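Side-chain contacts in putative ribose 5-phosphate isomerase (PDB 6FXW), which probably interconverts ribose 5-phosphate and ribulose 5-phosphate, the aldose-ketose isomerisation of the pentose phosphate pathway: residues S30-K35 / F130-P135; M37-S42 / A54-A59; T67-C72 / D125-F130. All coordinates share one frame; numbering follows the deposited sequence. Where two conformers were deposited one is given.

Interaction 1: S30-K35 / F130-P135; sequences SGAASK and FLTTEP
With OG1 of Thr132 between the backbone N and the carbonyl carbon (chi1 59°), its methyl CG2 falls anti to the carbonyl carbon and faces Ala32, while Leu131 holds CG beside its backbone N (chi1 -65°) and sends CD1 toward Ser30. The methyl of Ala32 takes the centre of the contact. CG2 of Thr132 lies 3.6 Å from Ala32 CB, and CB of Leu131 meets the same Ala32 CB at 3.8 Å. Alanine suits this place because the two backbones come close, with CA of Ala32 only 6.1 Å from CA of Leu131. At the other end of the leucine, CD1 rests against Ser30 OG at 3.9 Å, a van der Waals touch.

Ser30 OG is already occupied on its own side. It gives its proton to Val27 O and accepts from Ala32 N in an ST turn, with OG and N 2.9 Å apart and an N-H...O angle of 165°. The turn follows the end of helix 20-29, where Gly31 has positive phi, a backbone shape that glycine adopts readily. Thr132 is likewise divided in its duties: OG1 is bonded back to Glu128 O near the end of helix 120-131, leaving the methyl branch for packing. Leu131 also touches Val8 and Thr67 of the sheet.

Across the contact the chemistry is therefore purely van der Waals. Each hydroxyl spends its bonding within its own helix end, so the two ends meet through methyl groups and a leucine, and their fit depends on shape instead of directed bonds.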
ATOM      1  N   SER A  30       5.097 -22.350  -0.992  1.00 29.99           N
ATOM      2  CA  SER A  30       5.989 -21.544  -0.207  1.00 27.05           C
ATOM      3  C   SER A  30       7.138 -22.385   0.380  1.00 30.15           C
ATOM      4  O   SER A  30       8.115 -21.812   0.832  1.00 32.53           O
ATOM      5  CB  SER A  30       5.229 -20.900   0.959  1.00 27.45           C
ATOM      6  OG  SER A  30       4.963 -21.833   1.996  1.00 23.08           O
ATOM      7  N   GLY A  31       6.925 -23.700   0.507  1.00 27.51           N
ATOM      8  CA  GLY A  31       7.828 -24.581   1.198  1.00 24.15           C
ATOM      9  C   GLY A  31       7.706 -24.587   2.672  1.00 23.47           C
ATOM     10  O   GLY A  31       8.343 -25.367   3.368  1.00 25.19           O
ATOM     11  N   ALA A  32       6.900 -23.661   3.250  1.00 18.40           N
ATOM     12  CA  ALA A  32       6.866 -23.496   4.645  1.00 18.96           C
ATOM     13  C   ALA A  32       5.641 -24.081   5.319  1.00 17.05           C
ATOM     14  O   ALA A  32       5.446 -23.892   6.523  1.00 20.41           O
ATOM     15  CB  ALA A  32       6.944 -21.979   4.943  1.00 22.20           C
ATOM     16  N   ALA A  33       4.864 -24.873   4.573  1.00 17.69           N
ATOM     17  CA  ALA A  33       3.702 -25.527   5.109  1.00 16.91           C
ATOM     18  C   ALA A  33       3.792 -27.028   5.015  1.00 17.79           C
ATOM     19  O   ALA A  33       4.053 -27.537   3.931  1.00 23.74           O
ATOM     20  CB  ALA A  33       2.477 -25.081   4.345  1.00 18.54           C
ATOM     21  N   SER A  34       3.552 -27.711   6.105  1.00 18.30           N
ATOM     22  CA  SER A  34       3.462 -29.193   6.022  1.00 17.26           C
ATOM     23  C   SER A  34       2.100 -29.674   5.690  1.00 22.46           C
ATOM     24  O   SER A  34       1.953 -30.853   5.340  1.00 23.54           O
ATOM     25  CB  SER A  34       3.831 -29.765   7.383  1.00 17.84           C
ATOM     26  OG  SER A  34       3.064 -29.273   8.446  1.00 18.58           O
ATOM     27  N   LYS A  35       1.081 -28.848   5.885  1.00 17.05           N
ATOM     28  CA  LYS A  35      -0.277 -29.171   5.544  1.00 17.59           C
ATOM     29  C   LYS A  35      -1.038 -27.859   5.388  1.00 16.75           C
ATOM     30  O   LYS A  35      -0.726 -26.923   6.123  1.00 16.44           O
ATOM     31  CB  LYS A  35      -0.923 -29.898   6.706  1.00 20.13           C
ATOM     32  CG  LYS A  35      -2.387 -30.205   6.567  1.00 22.67           C
ATOM     33  CD  LYS A  35      -2.636 -31.373   5.760  1.00 25.01           C
ATOM     34  CE  LYS A  35      -4.123 -31.775   5.927  1.00 25.02           C
ATOM     35  NZ  LYS A  35      -4.294 -33.037   5.143  1.00 28.14           N
ATOM     36  N   PHE A 130       5.086 -14.217   6.103  1.00 10.55           N
ATOM     37  CA  PHE A 130       4.436 -14.574   7.389  1.00 10.46           C
ATOM     38  C   PHE A 130       4.779 -15.946   7.871  1.00 11.12           C
ATOM     39  O   PHE A 130       5.030 -16.191   9.058  1.00 11.95           O
ATOM     40  CB  PHE A 130       2.917 -14.427   7.225  1.00 10.62           C
ATOM     41  CG  PHE A 130       2.136 -14.558   8.496  1.00 10.98           C
ATOM     42  CD1 PHE A 130       1.912 -13.476   9.319  1.00 11.56           C
ATOM     43  CD2 PHE A 130       1.614 -15.772   8.873  1.00 11.67           C
ATOM     44  CE1 PHE A 130       1.152 -13.533  10.436  1.00 11.72           C
ATOM     45  CE2 PHE A 130       0.875 -15.857  10.038  1.00 11.65           C
ATOM     46  CZ  PHE A 130       0.675 -14.762  10.852  1.00 11.71           C
ATOM     47  N   LEU A 131       4.765 -16.875   6.898  1.00 10.39           N
ATOM     48  CA  LEU A 131       5.084 -18.272   7.273  1.00 11.97           C
ATOM     49  C   LEU A 131       6.538 -18.579   7.573  1.00 13.02           C
ATOM     50  O   LEU A 131       6.821 -19.656   8.168  1.00 15.39           O
ATOM     51  CB  LEU A 131       4.632 -19.222   6.173  1.00 12.48           C
ATOM     52  CG  LEU A 131       3.121 -19.301   5.911  1.00 14.20           C
ATOM     53  CD1 LEU A 131       2.733 -20.208   4.690  1.00 15.00           C
ATOM     54  CD2 LEU A 131       2.327 -19.663   7.182  1.00 14.75           C
ATOM     55  N   THR A 132       7.445 -17.727   7.165  1.00 11.84           N
ATOM     56  CA  THR A 132       8.862 -17.975   7.391  1.00 14.60           C
ATOM     57  C   THR A 132       9.547 -17.044   8.339  1.00 16.37           C
ATOM     58  O   THR A 132      10.779 -16.999   8.361  1.00 20.02           O
ATOM     59  CB  THR A 132       9.598 -17.968   6.066  1.00 14.65           C
ATOM     60  OG1 THR A 132       9.448 -16.711   5.362  1.00 15.55           O
ATOM     61  CG2 THR A 132       9.031 -18.993   5.058  1.00 14.33           C
ATOM     62  N   THR A 133       8.829 -16.213   9.058  1.00 13.81           N
ATOM     63  CA  THR A 133       9.413 -15.249   9.961  1.00 13.28           C
ATOM     64  C   THR A 133       9.107 -15.695  11.396  1.00 14.07           C
ATOM     65  O   THR A 133       8.014 -16.016  11.770  1.00 14.51           O
ATOM     66  CB  THR A 133       8.923 -13.795   9.691  1.00 12.50           C
ATOM     67  OG1 THR A 133       9.169 -13.445   8.344  1.00 13.66           O
ATOM     68  CG2 THR A 133       9.610 -12.802  10.609  1.00 14.47           C
ATOM     69  N   GLU A 134      10.161 -15.699  12.219  1.00 17.53           N
ATOM     70  CA  GLU A 134      10.036 -16.028  13.643  1.00 19.79           C
ATOM     71  C   GLU A 134      10.003 -14.829  14.533  1.00 16.65           C
ATOM     72  O   GLU A 134      10.523 -13.750  14.136  1.00 16.56           O
ATOM     73  CB  GLU A 134      11.190 -16.950  14.045  1.00 23.27           C
ATOM     74  CG  GLU A 134      10.948 -18.390  13.535  1.00 31.99           C
ATOM     75  CD  GLU A 134       9.691 -19.051  14.122  1.00 42.25           C
ATOM     76  OE1 GLU A 134       8.533 -19.001  13.525  1.00 38.18           O
ATOM     77  OE2 GLU A 134       9.849 -19.640  15.222  1.00 55.14           O
ATOM     78  N   PRO A 135       9.419 -14.961  15.734  1.00 16.04           N
ATOM     79  CA  PRO A 135       9.395 -13.866  16.678  1.00 17.74           C
ATOM     80  C   PRO A 135      10.791 -13.526  17.194  1.00 24.69           C
ATOM     81  O   PRO A 135      11.625 -14.428  17.356  1.00 21.34           O
ATOM     82  CB  PRO A 135       8.471 -14.345  17.764  1.00 20.16           C
ATOM     83  CG  PRO A 135       8.420 -15.834  17.631  1.00 20.97           C
ATOM     84  CD  PRO A 135       8.774 -16.179  16.264  1.00 20.91           C
TER

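Interaction 2: M37-S42 / A54-A59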
ATOM      1  N   MET A  37      -5.107 -26.682   5.192  1.00 15.82           N
ATOM      2  CA  MET A  37      -6.493 -27.114   5.342  1.00 17.39           C
ATOM      3  C   MET A  37      -7.421 -25.962   5.000  1.00 18.36           C
ATOM      4  O   MET A  37      -7.328 -24.892   5.627  1.00 18.48           O
ATOM      5  CB  MET A  37      -6.759 -27.521   6.815  1.00 19.92           C
ATOM      6  CG  MET A  37      -6.053 -28.782   7.234  1.00 24.47           C
ATOM      7  SD  MET A  37      -5.732 -28.897   9.023  1.00 26.59           S
ATOM      8  CE  MET A  37      -4.451 -27.701   9.235  1.00 24.59           C
ATOM      9  N   TYR A  38      -8.362 -26.128   4.070  1.00 15.70           N
ATOM     10  CA  TYR A  38      -9.288 -25.109   3.671  1.00 15.87           C
ATOM     11  C   TYR A  38     -10.545 -25.134   4.431  1.00 17.43           C
ATOM     12  O   TYR A  38     -11.212 -26.222   4.434  1.00 18.68           O
ATOM     13  CB  TYR A  38      -9.578 -25.222   2.166  1.00 14.14           C
ATOM     14  CG  TYR A  38     -10.561 -24.211   1.680  1.00 14.97           C
ATOM     15  CD1 TYR A  38     -10.269 -22.853   1.700  1.00 15.27           C
ATOM     16  CD2 TYR A  38     -11.850 -24.567   1.205  1.00 15.07           C
ATOM     17  CE1 TYR A  38     -11.141 -21.918   1.321  1.00 14.54           C
ATOM     18  CE2 TYR A  38     -12.729 -23.639   0.779  1.00 14.56           C
ATOM     19  CZ  TYR A  38     -12.389 -22.246   0.781  1.00 15.05           C
ATOM     20  OH  TYR A  38     -13.299 -21.366   0.375  1.00 16.09           O
ATOM     21  N   MET A  39     -10.880 -24.079   5.119  1.00 17.52           N
ATOM     22  CA  MET A  39     -12.078 -24.005   5.870  1.00 20.90           C
ATOM     23  C   MET A  39     -12.914 -22.918   5.615  1.00 24.12           C
ATOM     24  O   MET A  39     -13.593 -22.533   6.523  1.00 38.65           O
ATOM     25  CB  MET A  39     -11.804 -24.005   7.412  1.00 26.04           C
ATOM     26  CG  MET A  39     -10.451 -24.469   7.817  1.00 28.13           C
ATOM     27  SD  MET A  39     -10.273 -24.401   9.577  1.00 24.25           S
ATOM     28  CE  MET A  39      -9.351 -25.892   9.655  1.00 27.02           C
ATOM     29  N   GLY A  40     -12.921 -22.417   4.407  1.00 27.40           N
ATOM     30  CA  GLY A  40     -13.903 -21.500   3.896  1.00 28.25           C
ATOM     31  C   GLY A  40     -14.964 -22.191   3.159  1.00 26.06           C
ATOM     32  O   GLY A  40     -15.025 -23.440   3.209  1.00 25.32           O
ATOM     33  N   PRO A  41     -15.839 -21.434   2.453  1.00 20.16           N
ATOM     34  CA  PRO A  41     -16.923 -21.967   1.750  1.00 22.90           C
ATOM     35  C   PRO A  41     -16.534 -22.838   0.553  1.00 26.87           C
ATOM     36  O   PRO A  41     -15.577 -22.543  -0.166  1.00 20.97           O
ATOM     37  CB  PRO A  41     -17.715 -20.766   1.269  1.00 24.67           C
ATOM     38  CG  PRO A  41     -16.771 -19.584   1.248  1.00 22.09           C
ATOM     39  CD  PRO A  41     -15.748 -19.940   2.246  1.00 22.52           C
ATOM     40  N   SER A  42     -17.274 -23.940   0.388  1.00 22.82           N
ATOM     41  CA  SER A  42     -17.035 -24.850  -0.737  1.00 25.87           C
ATOM     42  C   SER A  42     -18.210 -24.772  -1.674  1.00 25.96           C
ATOM     43  O   SER A  42     -18.538 -25.695  -2.317  1.00 24.84           O
ATOM     44  CB  SER A  42     -16.756 -26.290  -0.248  1.00 32.51           C
ATOM     45  OG  SER A  42     -15.394 -26.368   0.207  1.00 35.13           O
ATOM     46  N   ALA A  54     -13.939 -18.012  13.060  1.00 11.58           N
ATOM     47  CA  ALA A  54     -14.061 -18.886  14.228  1.00 13.45           C
ATOM     48  C   ALA A  54     -13.550 -20.286  13.912  1.00 13.49           C
ATOM     49  O   ALA A  54     -12.868 -20.907  14.772  1.00 13.16           O
ATOM     50  CB  ALA A  54     -15.512 -18.890  14.682  1.00 13.34           C
ATOM     51  N   GLN A  55     -13.858 -20.832  12.758  1.00 13.63           N
ATOM     52  CA  GLN A  55     -13.318 -22.122  12.357  1.00 12.95           C
ATOM     53  C   GLN A  55     -11.829 -22.219  12.441  1.00 13.73           C
ATOM     54  O   GLN A  55     -11.232 -23.161  12.993  1.00 14.52           O
ATOM     55  CB  GLN A  55     -13.795 -22.628  10.976  1.00 16.80           C
ATOM     56  CG  GLN A  55     -15.245 -22.936  10.839  1.00 19.35           C
ATOM     57  CD  GLN A  55     -15.573 -23.668   9.555  1.00 17.71           C
ATOM     58  OE1 GLN A  55     -16.425 -23.188   8.790  1.00 30.19           O
ATOM     59  NE2 GLN A  55     -14.925 -24.849   9.281  1.00 20.53           N
ATOM     60  N   VAL A  56     -11.150 -21.214  11.907  1.00 11.57           N
ATOM     61  CA  VAL A  56      -9.683 -21.215  11.864  1.00 11.30           C
ATOM     62  C   VAL A  56      -9.130 -21.043  13.311  1.00 11.64           C
ATOM     63  O   VAL A  56      -8.153 -21.705  13.749  1.00 11.94           O
ATOM     64  CB  VAL A  56      -9.171 -20.069  10.952  1.00 11.42           C
ATOM     65  CG1 VAL A  56      -7.698 -19.894  11.075  1.00 12.29           C
ATOM     66  CG2 VAL A  56      -9.442 -20.440   9.508  1.00 13.63           C
ATOM     67  N   CYS A  57      -9.714 -20.123  14.092  1.00 12.15           N
ATOM     68  CA  CYS A  57      -9.293 -19.884  15.486  1.00 10.97           C
ATOM     69  C   CYS A  57      -9.390 -21.183  16.290  1.00 11.86           C
ATOM     70  O   CYS A  57      -8.508 -21.559  17.025  1.00 12.77           O
ATOM     71  CB  CYS A  57     -10.115 -18.781  16.169  1.00 11.17           C
ATOM     72  SG  CYS A  57      -9.675 -17.161  15.490  1.00 13.76           S
ATOM     73  N   GLU A  58     -10.544 -21.869  16.082  1.00 11.69           N
ATOM     74  CA  GLU A  58     -10.749 -23.079  16.872  1.00 15.19           C
ATOM     75  C   GLU A  58      -9.782 -24.142  16.408  1.00 12.35           C
ATOM     76  O   GLU A  58      -9.244 -24.895  17.278  1.00 15.06           O
ATOM     77  CB  GLU A  58     -12.186 -23.581  16.747  1.00 18.75           C
ATOM     78  CG  GLU A  58     -13.069 -22.995  17.825  1.00 29.89           C
ATOM     79  CD  GLU A  58     -12.680 -23.338  19.288  1.00 38.92           C
ATOM     80  OE1 GLU A  58     -13.039 -22.517  20.181  1.00 51.62           O
ATOM     81  OE2 GLU A  58     -12.036 -24.412  19.555  1.00 55.43           O
ATOM     82  N   ALA A  59      -9.457 -24.269  15.124  1.00 12.34           N
ATOM     83  CA  ALA A  59      -8.410 -25.218  14.665  1.00 13.13           C
ATOM     84  C   ALA A  59      -7.100 -24.998  15.353  1.00 14.80           C
ATOM     85  O   ALA A  59      -6.408 -25.949  15.724  1.00 16.34           O
ATOM     86  CB  ALA A  59      -8.246 -25.176  13.160  1.00 14.58           C
TER
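The side-chain amide of Gln55 presents one face to Met39: Met39 O lies over it, 3.7 Å from Gln55 OE1, and Met39 CB sits on the same side, above Gln55 NE2 at 3.7 Å. The amide thus covers the methionine backbone by contact alone. The second flat group is the ring of Tyr38, whose CB points away from helix 49-61. Gly40 N stands over the centre of one ring face, Pro41 O and Ser42 OG lie at the edge, and the ring also stacks with His20. Its hydroxyl donates to Pro41 O, with OH and O 2.6 Å apart, tying together the bend that follows strand 33-38.

Met39 points the opposite way from Tyr38 and carries the contact. Its CG almost eclipses the backbone N (chi1 -17°), an uncomfortable torsion, and the chain runs out until the sulfur reaches the helix. SD rests 3.8 Å from Gln55 O, a carbonyl already bonded within the helix to Ala59 N, and 4.0 Å from Val56 CG2. The terminal CE ends on Ala59 CB at 3.7 Å. A long, flexible, polarisable side chain suits this span, and Ala59, one turn after Gln55, is small enough to receive its tip. Met39 also touches Ala9 of strand 6-12.

Here the first residue beyond strand 33-38, the outermost strand on its side of this chain's sheet, packs on the helix that follows, in the beta-alpha-beta crossover by which strand 33-38, helix 49-61 and strand 67-72 succeed one another in the Rossmann-like parallel sheet of the LacAB/RpiB family.

Interaction 3: T67-C72 / D125-F130; sequences TGILVC and DIIETF
Phe130 sets the edge of its ring against Thr67: CE2 lies 3.5 Å from Thr67 OG1, which sits in the ring plane. Thr67 was modelled in two conformers, so this detail belongs to one of them; in it, OG1 is bonded to His109 O, and the aromatic C-H edge simply lies alongside the oxygen. With CG anti to the backbone N (chi1 -171°), the flat phenyl reaches from the helix down to the sheet, where it also packs on Leu111.

Ile69 and Ile127 make the second touch, their side chains crossing at about a right angle with CD1 of Ile69 4.1 Å from CG2 of Ile127. Branched aliphatic residues suit both places, filling the buried layer between strand and helix.

Behind this layer, Thr129 OG1 and Thr129 N reach Asp125 O from opposite faces of its plane, OG1 at 2.7 Å, which satisfies the hydroxyl of the buried Thr129.

Helix 120-131 runs nearly antiparallel to strand 67-72, at 162° with axes 10.9 Å apart, as helices commonly lie on parallel sheets. Strands 6-12 and 110-114 flank the strand, helix 96-104 packs beside the helix, and Asp125 touches Val97 of the second subunit.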
ATOM      1  N   THR A  67      -0.987 -22.357  12.586  1.00 12.15           N
ATOM      2  CA  THR A  67      -1.047 -20.952  12.108  0.50 12.40           C
ATOM      3  C   THR A  67      -2.244 -20.842  11.218  1.00 12.12           C
ATOM      4  O   THR A  67      -2.761 -21.860  10.687  1.00 12.92           O
ATOM      5  CB  THR A  67       0.290 -20.461  11.475  0.50 16.13           C
ATOM      6  OG1 THR A  67       0.137 -19.130  10.929  0.50 14.41           O
ATOM      7  CG2 THR A  67       0.704 -21.299  10.364  0.50 17.28           C
ATOM      8  N   GLY A  68      -2.792 -19.652  11.043  1.00 10.33           N
ATOM      9  CA  GLY A  68      -3.933 -19.483  10.235  1.00 11.27           C
ATOM     10  C   GLY A  68      -3.783 -18.352   9.231  1.00 10.29           C
ATOM     11  O   GLY A  68      -2.955 -17.430   9.458  1.00 10.70           O
ATOM     12  N   ILE A  69      -4.525 -18.432   8.152  1.00 10.19           N
ATOM     13  CA  ILE A  69      -4.659 -17.320   7.195  1.00 10.40           C
ATOM     14  C   ILE A  69      -6.127 -17.080   7.032  1.00 11.74           C
ATOM     15  O   ILE A  69      -6.851 -18.022   6.689  1.00 10.74           O
ATOM     16  CB  ILE A  69      -3.971 -17.688   5.883  1.00 10.49           C
ATOM     17  CG1 ILE A  69      -2.475 -17.972   6.122  1.00 10.92           C
ATOM     18  CG2 ILE A  69      -4.140 -16.560   4.914  1.00 10.64           C
ATOM     19  CD1 ILE A  69      -1.733 -18.470   4.867  1.00 12.90           C
ATOM     20  N   LEU A  70      -6.612 -15.849   7.165  1.00  9.65           N
ATOM     21  CA  LEU A  70      -7.987 -15.487   7.009  1.00  9.90           C
ATOM     22  C   LEU A  70      -8.107 -14.409   5.923  1.00 10.13           C
ATOM     23  O   LEU A  70      -7.353 -13.450   5.938  1.00 10.18           O
ATOM     24  CB  LEU A  70      -8.582 -14.986   8.307  1.00 10.86           C
ATOM     25  CG  LEU A  70      -8.790 -16.047   9.376  1.00 10.93           C
ATOM     26  CD1 LEU A  70      -9.226 -15.404  10.677  1.00 12.26           C
ATOM     27  CD2 LEU A  70      -9.833 -17.022   8.906  1.00 11.50           C
ATOM     28  N   VAL A  71      -9.022 -14.617   4.998  1.00  9.27           N
ATOM     29  CA  VAL A  71      -9.167 -13.773   3.793  1.00  9.26           C
ATOM     30  C   VAL A  71     -10.614 -13.290   3.715  1.00 11.46           C
ATOM     31  O   VAL A  71     -11.575 -14.083   3.708  1.00 11.11           O
ATOM     32  CB  VAL A  71      -8.772 -14.522   2.549  1.00 10.12           C
ATOM     33  CG1 VAL A  71      -8.655 -13.523   1.400  1.00 11.61           C
ATOM     34  CG2 VAL A  71      -7.554 -15.346   2.666  1.00 11.19           C
ATOM     35  N   CYS A  72     -10.805 -11.978   3.658  1.00 11.73           N
ATOM     36  CA  CYS A  72     -12.118 -11.336   3.370  1.00 11.34           C
ATOM     37  C   CYS A  72     -11.880 -10.275   2.316  1.00 10.64           C
ATOM     38  O   CYS A  72     -10.779 -10.207   1.730  1.00 10.69           O
ATOM     39  CB  CYS A  72     -12.933 -10.901   4.582  1.00 11.94           C
ATOM     40  SG  CYS A  72     -12.190  -9.603   5.536  1.00 13.12           S
ATOM     41  N   ASP A 125       3.786 -12.694  -1.548  1.00 11.57           N
ATOM     42  CA  ASP A 125       4.861 -12.230  -0.690  1.00 12.24           C
ATOM     43  C   ASP A 125       4.472 -12.173   0.745  1.00 12.20           C
ATOM     44  O   ASP A 125       5.228 -12.536   1.643  1.00 12.73           O
ATOM     45  CB  ASP A 125       5.338 -10.846  -1.171  1.00 13.21           C
ATOM     46  CG  ASP A 125       6.354 -10.154  -0.210  1.00 17.13           C
ATOM     47  OD1 ASP A 125       7.351 -10.767   0.153  1.00 20.68           O
ATOM     48  OD2 ASP A 125       6.110  -8.933  -0.073  1.00 23.40           O
ATOM     49  N   ILE A 126       3.251 -11.719   1.026  1.00  9.55           N
ATOM     50  CA  ILE A 126       2.783 -11.628   2.403  1.00  9.43           C
ATOM     51  C   ILE A 126       2.796 -13.033   3.042  1.00  8.75           C
ATOM     52  O   ILE A 126       3.264 -13.216   4.188  1.00  9.98           O
ATOM     53  CB  ILE A 126       1.391 -11.002   2.491  1.00 10.23           C
ATOM     54  CG1 ILE A 126       1.352  -9.526   2.049  1.00  9.82           C
ATOM     55  CG2 ILE A 126       0.782 -11.154   3.873  1.00 10.23           C
ATOM     56  CD1 ILE A 126      -0.029  -8.934   1.838  1.00 11.12           C
ATOM     57  N   ILE A 127       2.194 -13.991   2.328  1.00  9.55           N
ATOM     58  CA  ILE A 127       2.084 -15.348   2.839  1.00 10.98           C
ATOM     59  C   ILE A 127       3.440 -15.940   3.077  1.00 10.60           C
ATOM     60  O   ILE A 127       3.692 -16.481   4.179  1.00 10.69           O
ATOM     61  CB  ILE A 127       1.190 -16.167   1.910  1.00 10.93           C
ATOM     62  CG1 ILE A 127      -0.266 -15.759   2.012  1.00 11.32           C
ATOM     63  CG2 ILE A 127       1.281 -17.654   2.244  1.00 12.65           C
ATOM     64  CD1 ILE A 127      -1.251 -16.446   1.026  1.00 12.14           C
ATOM     65  N   GLU A 128       4.320 -15.870   2.060  1.00 10.93           N
ATOM     66  CA  GLU A 128       5.633 -16.467   2.218  1.00 13.53           C
ATOM     67  C   GLU A 128       6.410 -15.845   3.372  1.00 12.31           C
ATOM     68  O   GLU A 128       6.997 -16.549   4.160  1.00 13.34           O
ATOM     69  CB  GLU A 128       6.410 -16.302   0.951  1.00 14.66           C
ATOM     70  CG  GLU A 128       5.919 -17.184  -0.153  1.00 19.09           C
ATOM     71  CD  GLU A 128       6.626 -17.129  -1.489  1.00 26.10           C
ATOM     72  OE1 GLU A 128       7.452 -16.210  -1.663  1.00 35.11           O
ATOM     73  OE2 GLU A 128       6.242 -17.960  -2.381  1.00 25.91           O
ATOM     74  N   THR A 129       6.328 -14.520   3.581  1.00 10.80           N
ATOM     75  CA  THR A 129       7.002 -13.839   4.656  1.00 11.20           C
ATOM     76  C   THR A 129       6.411 -14.240   5.998  1.00 10.74           C
ATOM     77  O   THR A 129       7.109 -14.524   6.932  1.00 11.52           O
ATOM     78  CB  THR A 129       6.895 -12.369   4.417  1.00 11.74           C
ATOM     79  OG1 THR A 129       7.489 -12.090   3.116  1.00 12.59           O
ATOM     80  CG2 THR A 129       7.604 -11.586   5.556  1.00 12.61           C
ATOM     81  N   PHE A 130       5.086 -14.217   6.103  1.00 10.55           N
ATOM     82  CA  PHE A 130       4.436 -14.574   7.389  1.00 10.46           C
ATOM     83  C   PHE A 130       4.779 -15.946   7.871  1.00 11.12           C
ATOM     84  O   PHE A 130       5.030 -16.191   9.058  1.00 11.95           O
ATOM     85  CB  PHE A 130       2.917 -14.427   7.225  1.00 10.62           C
ATOM     86  CG  PHE A 130       2.136 -14.558   8.496  1.00 10.98           C
ATOM     87  CD1 PHE A 130       1.912 -13.476   9.319  1.00 11.56           C
ATOM     88  CD2 PHE A 130       1.614 -15.772   8.873  1.00 11.67           C
ATOM     89  CE1 PHE A 130       1.152 -13.533  10.436  1.00 11.72           C
ATOM     90  CE2 PHE A 130       0.875 -15.857  10.038  1.00 11.65           C
ATOM     91  CZ  PHE A 130       0.675 -14.762  10.852  1.00 11.71           C
TER

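Overall arrangement
Following the chain from the N terminus, residues 30-35 open the widest loop, which closes at 130-135 as interaction 1. The other two contacts nest inside it in series and do not cross. Interaction 2 closes first, joining the turn after strand 33-38 to helix 49-61 within one crossover; interaction 3 then joins strand 67-72 to helix 120-131. Interactions 1 and 3 share Phe130 and that helix, their centres about 9 Å apart, and Leu131 packs on Thr67 between them. Interaction 2 lies on the opposite face of the sheet, where Val56 meets Leu70 and the bare CA of Gly68. Interaction 1 ties the turn after helix 20-29 to the end of helix 120-131, while interactions 2 and 3 pack a helix on each face of one parallel sheet.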